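PDB 6FBM: gram-negative insecticidal protein from Chromobacterium piscinae, which is an insecticidal toxin of the MACPF and beta-tripod families, probably acting, as MACPF proteins commonly do, by forming pores in membranes of target cells. Local coordinates for residues A[346-351]-A[434-439]; A[344-347]-A[353-356]; A[405-410]-A[430-435]; A[382-387]-A[413-418]. All coordinates share one frame; numbering follows the deposited sequence.

Interaction 1 (A[346-351]-A[434-439]); sequences PSTSNG and LPDYVC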
# COMPACT_ATOMS: atom_id res chain seq x y z
N PRO A 346 -32.40 39.39 -54.34
CA PRO A 346 -32.37 37.95 -54.49
C PRO A 346 -33.07 37.30 -53.31
O PRO A 346 -32.97 37.80 -52.20
CB PRO A 346 -30.88 37.62 -54.46
CG PRO A 346 -30.29 38.67 -53.59
CD PRO A 346 -31.15 39.90 -53.74
N SER A 347 -33.80 36.23 -53.57
CA SER A 347 -34.45 35.50 -52.50
C SER A 347 -33.42 34.66 -51.83
O SER A 347 -32.60 34.04 -52.50
CB SER A 347 -35.61 34.63 -53.00
OG SER A 347 -36.71 35.45 -53.36
N THR A 348 -33.48 34.64 -50.50
CA THR A 348 -32.50 33.95 -49.68
C THR A 348 -33.14 32.88 -48.82
O THR A 348 -34.28 33.04 -48.36
CB THR A 348 -31.74 34.95 -48.76
OG1 THR A 348 -32.66 35.74 -48.01
CG2 THR A 348 -30.85 35.86 -49.57
N SER A 349 -32.39 31.81 -48.56
CA SER A 349 -32.81 30.71 -47.68
C SER A 349 -31.60 29.83 -47.36
O SER A 349 -30.53 30.00 -47.97
CB SER A 349 -33.88 29.86 -48.38
OG SER A 349 -33.34 29.31 -49.58
N ASN A 350 -31.78 28.88 -46.44
CA ASN A 350 -30.76 27.88 -46.09
C ASN A 350 -29.42 28.50 -45.73
O ASN A 350 -28.37 27.98 -46.13
CB ASN A 350 -30.53 26.88 -47.25
CG ASN A 350 -31.80 26.17 -47.69
OD1 ASN A 350 -32.77 26.04 -46.91
ND2 ASN A 350 -31.79 25.69 -48.95
N GLY A 351 -29.45 29.62 -45.01
CA GLY A 351 -28.22 30.29 -44.62
C GLY A 351 -27.46 31.04 -45.72
O GLY A 351 -26.33 31.52 -45.48
N LEU A 434 -34.11 43.97 -44.48
CA LEU A 434 -33.54 42.85 -45.20
C LEU A 434 -32.85 42.01 -44.16
O LEU A 434 -31.63 42.11 -44.00
CB LEU A 434 -32.53 43.34 -46.22
CG LEU A 434 -33.07 44.23 -47.33
CD1 LEU A 434 -31.90 44.84 -48.11
CD2 LEU A 434 -34.03 43.49 -48.26
N PRO A 435 -33.61 41.13 -43.46
CA PRO A 435 -33.01 40.33 -42.40
C PRO A 435 -31.80 39.51 -42.84
O PRO A 435 -30.93 39.26 -42.04
CB PRO A 435 -34.15 39.39 -41.93
CG PRO A 435 -35.41 39.97 -42.49
CD PRO A 435 -35.01 40.72 -43.73
N ASP A 436 -31.73 39.14 -44.11
CA ASP A 436 -30.68 38.28 -44.62
C ASP A 436 -29.61 39.05 -45.39
O ASP A 436 -28.79 38.44 -46.07
CB ASP A 436 -31.28 37.15 -45.48
CG ASP A 436 -32.22 36.21 -44.71
OD1 ASP A 436 -32.11 36.12 -43.44
OD2 ASP A 436 -33.04 35.55 -45.38
N TYR A 437 -29.58 40.37 -45.26
CA TYR A 437 -28.45 41.16 -45.76
C TYR A 437 -27.26 41.02 -44.82
O TYR A 437 -27.41 41.11 -43.59
CB TYR A 437 -28.80 42.64 -45.91
CG TYR A 437 -27.77 43.46 -46.66
CD1 TYR A 437 -26.65 43.96 -46.02
CD2 TYR A 437 -27.92 43.73 -48.02
CE1 TYR A 437 -25.70 44.71 -46.71
CE2 TYR A 437 -26.99 44.49 -48.71
CZ TYR A 437 -25.89 44.99 -48.05
OH TYR A 437 -24.96 45.74 -48.73
N VAL A 438 -26.08 40.82 -45.41
CA VAL A 438 -24.86 40.75 -44.65
C VAL A 438 -23.77 41.54 -45.31
O VAL A 438 -23.79 41.80 -46.52
CB VAL A 438 -24.37 39.28 -44.47
CG1 VAL A 438 -25.39 38.50 -43.68
CG2 VAL A 438 -24.09 38.61 -45.82
N CYS A 439 -22.81 41.92 -44.47
CA CYS A 439 -21.52 42.41 -44.92
C CYS A 439 -20.54 41.27 -44.88
O CYS A 439 -20.79 40.25 -44.24
CB CYS A 439 -21.07 43.54 -44.00
SG CYS A 439 -22.21 44.90 -44.01
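Thr348 OG1 donates a hydrogen bond of 2.7 Å to Asp436 OD2, and this single bond carries nearly the whole contact. It ties together two loops of the C-terminal, beta-rich part of the chain, probably the beta-tripod module of the toxin: one leads from strand 342-346 to strand 352-354, the other runs up to strand 439-441. Asp436 sits at the third position of a type I beta turn from Leu434 to Tyr437, closed by Tyr437 N on Leu434 O at 3.0 Å.

The threonine hydroxyl stands between its own backbone N and carbonyl carbon (chi1 53°), which turns it to the aspartate, while CG2 lies anti to the carbonyl carbon. The carboxylate approaches from the other direction, so the two side chains slide past each other instead of meeting end-on, and OG1 also comes within 3.2 Å of Asp436 CB. Only one carboxylate oxygen takes part, through its anti lone pair, the one directed away from OD1. The backbone of Asp436 is bonded in turn to Met354, so the turn that offers the carboxylate is itself pinned to strand 352-354. Neither touching residue is buried, and the link lies near the surface. The second carboxylate oxygen, Asp436 OD1, stays 4.6 Å from Thr348 OG1.

Interaction 2 (A[344-347]-A[353-356]); sequences FNPS and KMVG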
# COMPACT_ATOMS: atom_id res chain seq x y z
N PHE A 344 -33.92 44.92 -57.65
CA PHE A 344 -34.36 43.56 -57.38
C PHE A 344 -33.50 42.97 -56.26
O PHE A 344 -32.28 43.11 -56.28
CB PHE A 344 -34.27 42.70 -58.67
CG PHE A 344 -35.21 43.13 -59.76
CD1 PHE A 344 -34.94 44.27 -60.54
CD2 PHE A 344 -36.34 42.40 -60.04
CE1 PHE A 344 -35.79 44.67 -61.53
CE2 PHE A 344 -37.21 42.79 -61.06
CZ PHE A 344 -36.93 43.93 -61.81
N ASN A 345 -34.17 42.35 -55.29
CA ASN A 345 -33.53 41.55 -54.27
C ASN A 345 -33.49 40.08 -54.69
O ASN A 345 -34.44 39.59 -55.28
CB ASN A 345 -34.31 41.62 -52.96
CG ASN A 345 -34.30 42.98 -52.36
OD1 ASN A 345 -33.47 43.81 -52.69
ND2 ASN A 345 -35.24 43.22 -51.48
N PRO A 346 -32.40 39.39 -54.34
CA PRO A 346 -32.37 37.95 -54.49
C PRO A 346 -33.07 37.30 -53.31
O PRO A 346 -32.97 37.80 -52.20
CB PRO A 346 -30.88 37.62 -54.46
CG PRO A 346 -30.29 38.67 -53.59
CD PRO A 346 -31.15 39.90 -53.74
N SER A 347 -33.80 36.23 -53.57
CA SER A 347 -34.45 35.50 -52.50
C SER A 347 -33.42 34.66 -51.83
O SER A 347 -32.60 34.04 -52.50
CB SER A 347 -35.61 34.63 -53.00
OG SER A 347 -36.71 35.45 -53.36
N LYS A 353 -27.06 34.40 -47.99
CA LYS A 353 -27.25 35.80 -47.59
C LYS A 353 -27.11 36.77 -48.76
O LYS A 353 -26.30 36.57 -49.65
CB LYS A 353 -26.27 36.16 -46.48
CG LYS A 353 -26.26 35.21 -45.29
CD LYS A 353 -27.57 35.23 -44.48
CE LYS A 353 -27.58 34.14 -43.42
NZ LYS A 353 -28.60 34.45 -42.38
N MET A 354 -27.90 37.83 -48.71
CA MET A 354 -27.87 38.93 -49.66
C MET A 354 -26.73 39.85 -49.34
O MET A 354 -26.49 40.13 -48.16
CB MET A 354 -29.18 39.73 -49.59
CG MET A 354 -29.25 40.95 -50.49
SD MET A 354 -30.86 41.68 -50.27
CE MET A 354 -30.62 43.22 -51.17
N VAL A 355 -26.04 40.32 -50.39
CA VAL A 355 -25.00 41.34 -50.24
C VAL A 355 -25.28 42.66 -50.97
O VAL A 355 -24.58 43.66 -50.74
CB VAL A 355 -23.64 40.80 -50.68
CG1 VAL A 355 -23.23 39.67 -49.75
CG2 VAL A 355 -23.65 40.35 -52.13
N GLY A 356 -26.31 42.68 -51.82
CA GLY A 356 -26.64 43.87 -52.61
C GLY A 356 -27.86 43.67 -53.47
O GLY A 356 -28.31 42.53 -53.64
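Pro346 and Met354 make the apolar half of this buried contact, their side chains crossing at about a right angle. The methionine is fully extended, with CG anti to the backbone N (chi1 177°), and crosses the CG-CD side of the proline ring. Its CG is 3.9 Å from Pro346 CD and 4.0 Å from Pro346 CG. The sulfur keeps the same spacing, Met354 SD to Pro346 CD being 3.9 Å.

Two sheets meet here. Strand 342-346 is the middle strand of a three-stranded antiparallel sheet, whereas strand 352-354 lies at the margin of a separate four-stranded mixed sheet, so the methionine side chain bridges from one sheet to the other within what is probably the beta-tripod domain.

The polar contributions are two oxygens set against carbon atoms, with no hydrogen bond between the segments. The methyl end of the methionine reaches the neighbouring amide, Met354 CE standing 3.3 Å from Asn345 OD1. That oxygen has its real partner in Gln357, whose NE2 bonds to it and helps hold the amide in place. On the backbone side, Gly356 O faces the proline ring, with Pro346 CD 3.9 Å away.

Interaction 3 (A[405-410]-A[430-435]); sequences ACWRAI and NPPNLP
Trp407 holds its CG anti to the carbonyl carbon (chi1 -67°), and with chi2 at 83° the indole is turned so that one face lies under Pro431 and Pro432. The result is a pair of CH-pi contacts from consecutive prolines that seats a loop on strand 403-410, the strand from which the antiparallel sheet of this beta-rich module branches.

Each proline takes its own part of the indole. Pro432 CD sits over the five-membered ring, 3.6 Å from its centroid and 17° off the normal, and Pro432 CG comes up beside Trp407 CB at 3.7 Å. Pro431 covers the six-membered ring through CA, 4.0 Å from that centroid, with its CB 4.0 Å from Trp407 CH2. Both prolines thus share one face, the Pro431 side chain running alongside the indole and that of Pro432 slanting across it.

Trp389 of the adjacent strand 388-391 packs against both Trp407 and Pro432, and Val421 of strand 421-426 touches Pro432 as well. The indole nitrogen gains little from the loop: Trp407 NE1 is 3.7 Å from Asn430 O, which approaches obliquely.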
# COMPACT_ATOMS: atom_id res chain seq x y z
N ALA A 405 -34.87 56.78 -52.05
CA ALA A 405 -33.60 56.89 -51.34
C ALA A 405 -32.64 55.78 -51.66
O ALA A 405 -33.06 54.68 -52.00
CB ALA A 405 -33.86 56.92 -49.84
N CYS A 406 -31.36 56.08 -51.53
CA CYS A 406 -30.30 55.10 -51.68
C CYS A 406 -29.70 54.88 -50.30
O CYS A 406 -29.28 55.85 -49.66
CB CYS A 406 -29.24 55.63 -52.61
SG CYS A 406 -27.90 54.48 -52.85
N TRP A 407 -29.69 53.63 -49.84
CA TRP A 407 -29.14 53.32 -48.52
C TRP A 407 -27.87 52.47 -48.61
O TRP A 407 -27.72 51.68 -49.54
CB TRP A 407 -30.15 52.60 -47.67
CG TRP A 407 -31.33 53.39 -47.29
CD1 TRP A 407 -32.45 53.59 -48.03
CD2 TRP A 407 -31.55 54.04 -46.04
NE1 TRP A 407 -33.35 54.35 -47.34
CE2 TRP A 407 -32.82 54.65 -46.11
CE3 TRP A 407 -30.80 54.19 -44.87
CZ2 TRP A 407 -33.36 55.38 -45.05
CZ3 TRP A 407 -31.34 54.92 -43.81
CH2 TRP A 407 -32.60 55.51 -43.92
N ARG A 408 -26.98 52.65 -47.62
CA ARG A 408 -25.77 51.85 -47.46
C ARG A 408 -25.84 51.09 -46.20
O ARG A 408 -26.23 51.64 -45.15
CB ARG A 408 -24.55 52.70 -47.21
CG ARG A 408 -23.81 53.09 -48.42
CD ARG A 408 -22.37 52.65 -48.42
NE ARG A 408 -21.61 53.77 -48.95
CZ ARG A 408 -21.60 54.19 -50.22
NH1 ARG A 408 -20.85 55.23 -50.51
NH2 ARG A 408 -22.27 53.58 -51.20
N ALA A 409 -25.39 49.85 -46.26
CA ALA A 409 -25.18 49.12 -45.04
C ALA A 409 -24.00 49.76 -44.32
O ALA A 409 -22.98 50.08 -44.92
CB ALA A 409 -24.90 47.66 -45.35
N ILE A 410 -24.19 50.01 -43.04
CA ILE A 410 -23.10 50.35 -42.16
C ILE A 410 -22.55 49.02 -41.66
O ILE A 410 -23.25 48.30 -40.94
CB ILE A 410 -23.53 51.23 -40.97
CG1 ILE A 410 -24.23 52.50 -41.44
CG2 ILE A 410 -22.31 51.62 -40.13
CD1 ILE A 410 -25.00 53.22 -40.35
N ASN A 430 -38.22 55.06 -45.24
CA ASN A 430 -38.15 53.78 -44.55
C ASN A 430 -36.85 53.11 -44.92
O ASN A 430 -36.53 53.02 -46.11
CB ASN A 430 -39.30 52.88 -44.97
CG ASN A 430 -40.63 53.47 -44.62
OD1 ASN A 430 -40.76 54.14 -43.57
ND2 ASN A 430 -41.61 53.28 -45.49
N PRO A 431 -36.09 52.66 -43.91
CA PRO A 431 -34.82 52.04 -44.18
C PRO A 431 -35.04 50.62 -44.67
O PRO A 431 -36.13 50.07 -44.46
CB PRO A 431 -34.15 52.04 -42.83
CG PRO A 431 -35.28 51.90 -41.86
CD PRO A 431 -36.42 52.64 -42.47
N PRO A 432 -34.03 50.02 -45.34
CA PRO A 432 -34.13 48.65 -45.79
C PRO A 432 -34.48 47.69 -44.66
O PRO A 432 -34.03 47.87 -43.52
CB PRO A 432 -32.74 48.36 -46.33
CG PRO A 432 -32.17 49.66 -46.67
CD PRO A 432 -32.75 50.63 -45.70
N ASN A 433 -35.33 46.72 -44.96
CA ASN A 433 -35.69 45.69 -44.01
C ASN A 433 -35.34 44.42 -44.71
O ASN A 433 -36.12 43.88 -45.47
CB ASN A 433 -37.18 45.75 -43.69
CG ASN A 433 -37.64 44.61 -42.84
OD1 ASN A 433 -36.86 43.99 -42.10
ND2 ASN A 433 -38.90 44.30 -42.96
N LEU A 434 -34.11 43.97 -44.48
CA LEU A 434 -33.54 42.85 -45.20
C LEU A 434 -32.85 42.01 -44.16
O LEU A 434 -31.63 42.11 -44.00
CB LEU A 434 -32.53 43.34 -46.22
CG LEU A 434 -33.07 44.23 -47.33
CD1 LEU A 434 -31.90 44.84 -48.11
CD2 LEU A 434 -34.03 43.49 -48.26
N PRO A 435 -33.61 41.13 -43.46
CA PRO A 435 -33.01 40.33 -42.40
C PRO A 435 -31.80 39.51 -42.84
O PRO A 435 -30.93 39.26 -42.04
CB PRO A 435 -34.15 39.39 -41.93
CG PRO A 435 -35.41 39.97 -42.49
CD PRO A 435 -35.01 40.72 -43.73

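Interaction 4 (A[382-387]-A[413-418]); sequences VLKAPV and QGYRAL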
# COMPACT_ATOMS: atom_id res chain seq x y z
N VAL A 382 -17.46 35.00 -41.45
CA VAL A 382 -17.07 35.90 -42.57
C VAL A 382 -18.20 36.77 -43.11
O VAL A 382 -17.95 37.81 -43.72
CB VAL A 382 -16.43 35.14 -43.75
CG1 VAL A 382 -15.12 34.51 -43.34
CG2 VAL A 382 -17.35 34.08 -44.30
N LEU A 383 -19.44 36.29 -42.92
CA LEU A 383 -20.63 37.07 -43.16
C LEU A 383 -21.15 37.48 -41.82
O LEU A 383 -21.28 36.65 -40.92
CB LEU A 383 -21.69 36.25 -43.87
CG LEU A 383 -21.28 35.67 -45.24
CD1 LEU A 383 -22.41 34.86 -45.82
CD2 LEU A 383 -20.83 36.77 -46.19
N LYS A 384 -21.47 38.76 -41.68
CA LYS A 384 -22.08 39.27 -40.47
C LYS A 384 -23.06 40.34 -40.85
O LYS A 384 -22.79 41.13 -41.76
CB LYS A 384 -20.99 39.86 -39.58
CG LYS A 384 -21.44 40.16 -38.18
CD LYS A 384 -20.30 40.56 -37.29
CE LYS A 384 -20.87 40.72 -35.88
NZ LYS A 384 -19.77 41.07 -34.98
N ALA A 385 -24.20 40.39 -40.17
CA ALA A 385 -25.20 41.45 -40.42
C ALA A 385 -24.62 42.86 -40.26
O ALA A 385 -23.69 43.07 -39.47
CB ALA A 385 -26.42 41.29 -39.50
N PRO A 386 -25.17 43.84 -41.01
CA PRO A 386 -24.79 45.23 -40.82
C PRO A 386 -25.23 45.74 -39.48
O PRO A 386 -26.18 45.23 -38.92
CB PRO A 386 -25.52 45.95 -41.95
CG PRO A 386 -26.68 45.11 -42.30
CD PRO A 386 -26.23 43.71 -42.04
N VAL A 387 -24.54 46.74 -38.95
CA VAL A 387 -24.97 47.37 -37.68
C VAL A 387 -26.08 48.37 -37.90
O VAL A 387 -26.78 48.75 -36.98
CB VAL A 387 -23.82 48.00 -36.89
CG1 VAL A 387 -22.79 46.91 -36.59
CG2 VAL A 387 -23.21 49.21 -37.57
N GLN A 413 -17.41 46.58 -37.40
CA GLN A 413 -15.96 46.76 -37.46
C GLN A 413 -15.28 45.55 -38.14
O GLN A 413 -15.50 44.40 -37.73
CB GLN A 413 -15.35 46.94 -36.04
CG GLN A 413 -13.85 47.37 -36.05
CD GLN A 413 -13.64 48.79 -36.61
OE1 GLN A 413 -14.60 49.58 -36.73
NE2 GLN A 413 -12.40 49.11 -37.00
N GLY A 414 -14.50 45.86 -39.19
CA GLY A 414 -13.77 44.85 -39.95
C GLY A 414 -14.46 44.28 -41.18
O GLY A 414 -13.84 43.54 -41.92
N TYR A 415 -15.74 44.63 -41.40
CA TYR A 415 -16.50 44.12 -42.54
C TYR A 415 -16.79 45.21 -43.59
O TYR A 415 -16.52 46.38 -43.38
CB TYR A 415 -17.78 43.48 -42.06
CG TYR A 415 -17.57 42.32 -41.14
CD1 TYR A 415 -17.13 42.51 -39.83
CD2 TYR A 415 -17.82 41.00 -41.57
CE1 TYR A 415 -16.94 41.43 -38.98
CE2 TYR A 415 -17.62 39.91 -40.72
CZ TYR A 415 -17.18 40.14 -39.43
OH TYR A 415 -17.01 39.08 -38.61
N ARG A 416 -17.31 44.79 -44.74
CA ARG A 416 -17.60 45.70 -45.85
C ARG A 416 -18.90 45.31 -46.51
O ARG A 416 -19.24 44.14 -46.57
CB ARG A 416 -16.52 45.56 -46.94
CG ARG A 416 -15.11 45.82 -46.49
CD ARG A 416 -14.87 47.31 -46.35
NE ARG A 416 -13.48 47.50 -45.96
CZ ARG A 416 -13.00 47.39 -44.72
NH1 ARG A 416 -13.79 47.14 -43.70
NH2 ARG A 416 -11.69 47.54 -44.54
N ALA A 417 -19.61 46.30 -47.03
CA ALA A 417 -20.81 46.05 -47.83
C ALA A 417 -20.43 45.98 -49.31
O ALA A 417 -19.49 46.63 -49.75
CB ALA A 417 -21.84 47.14 -47.58
N LEU A 418 -21.14 45.14 -50.05
CA LEU A 418 -20.85 44.90 -51.46
C LEU A 418 -21.80 45.64 -52.41
O LEU A 418 -21.47 45.82 -53.59
CB LEU A 418 -20.89 43.42 -51.76
CG LEU A 418 -20.02 42.52 -50.88
CD1 LEU A 418 -19.94 41.12 -51.48
CD2 LEU A 418 -18.61 43.10 -50.70
O HOH W 1 -16.50 40.21 -35.53
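This is a partly buried contact between a lysine's aliphatic chain and a tyrosine ring, made across a small three-stranded antiparallel sheet. Strands 383-384 and 415-416 form its two margins, with strand 439-441 between them, so Lys384 and Tyr415 meet over the middle strand and do not pair backbone to backbone.

Lys384 CB lies over one face of the Tyr415 ring, 3.9 Å from the centroid and 25° off the normal, a CH-pi contact displaced toward the CE2 side, where CB is 3.6 Å from Tyr415 CE2. With CG anti to the backbone N (chi1 -167°) and the chain straight beyond it, the lysine passes over the ring at about a right angle to the tyrosine side chain, and Lys384 CD reaches 3.8 Å from Tyr415 CZ. At the ring's edge, near its plane, Val382 O stands 3.7 Å from Tyr415 CE2.

The hydroxyl has its main partner in Gly381, whose carbonyl oxygen it bonds; this pins the ring end beside the start of the opposite segment. One water bridges the two side chains through two weak hydrogen bonds, 3.3 Å from Tyr415 OH and 3.4 Å from Lys384 NZ. Tyr415 also meets His441 edge-to-face on the middle strand. Within the same segment Arg416 NH1 donates to Tyr415 O at 2.9 Å, from well above the carbonyl plane.

The arrangement is a cross-strand CH-pi contact between the two outer strands of a short antiparallel sheet, in what is probably the beta-tripod domain.

How the interactions relate
All four contacts lie in the same C-terminal beta-rich region, their centres 6 to 15 Å apart. Interactions 1 and 2 are the nearest pair: Asp436 O probably bonds Met354 N at 2.8 Å, and Val438 N probably bonds Met354 O at 2.9 Å. Leu434 joins interactions 2 and 3, its CD1 lying 3.7 Å from Met354 CE. The turn of interaction 1 continues into the middle strand of interaction 4, where Cys439 N meets Lys384 O at 2.8 Å. Interactions 3 and 4 are joined by Ile410 O to Val387 N, also 2.8 Å. Ala409 CB packs on Tyr437 CE1 of interaction 1 (3.3 Å) and on Ala417 CB of interaction 4 (3.8 Å).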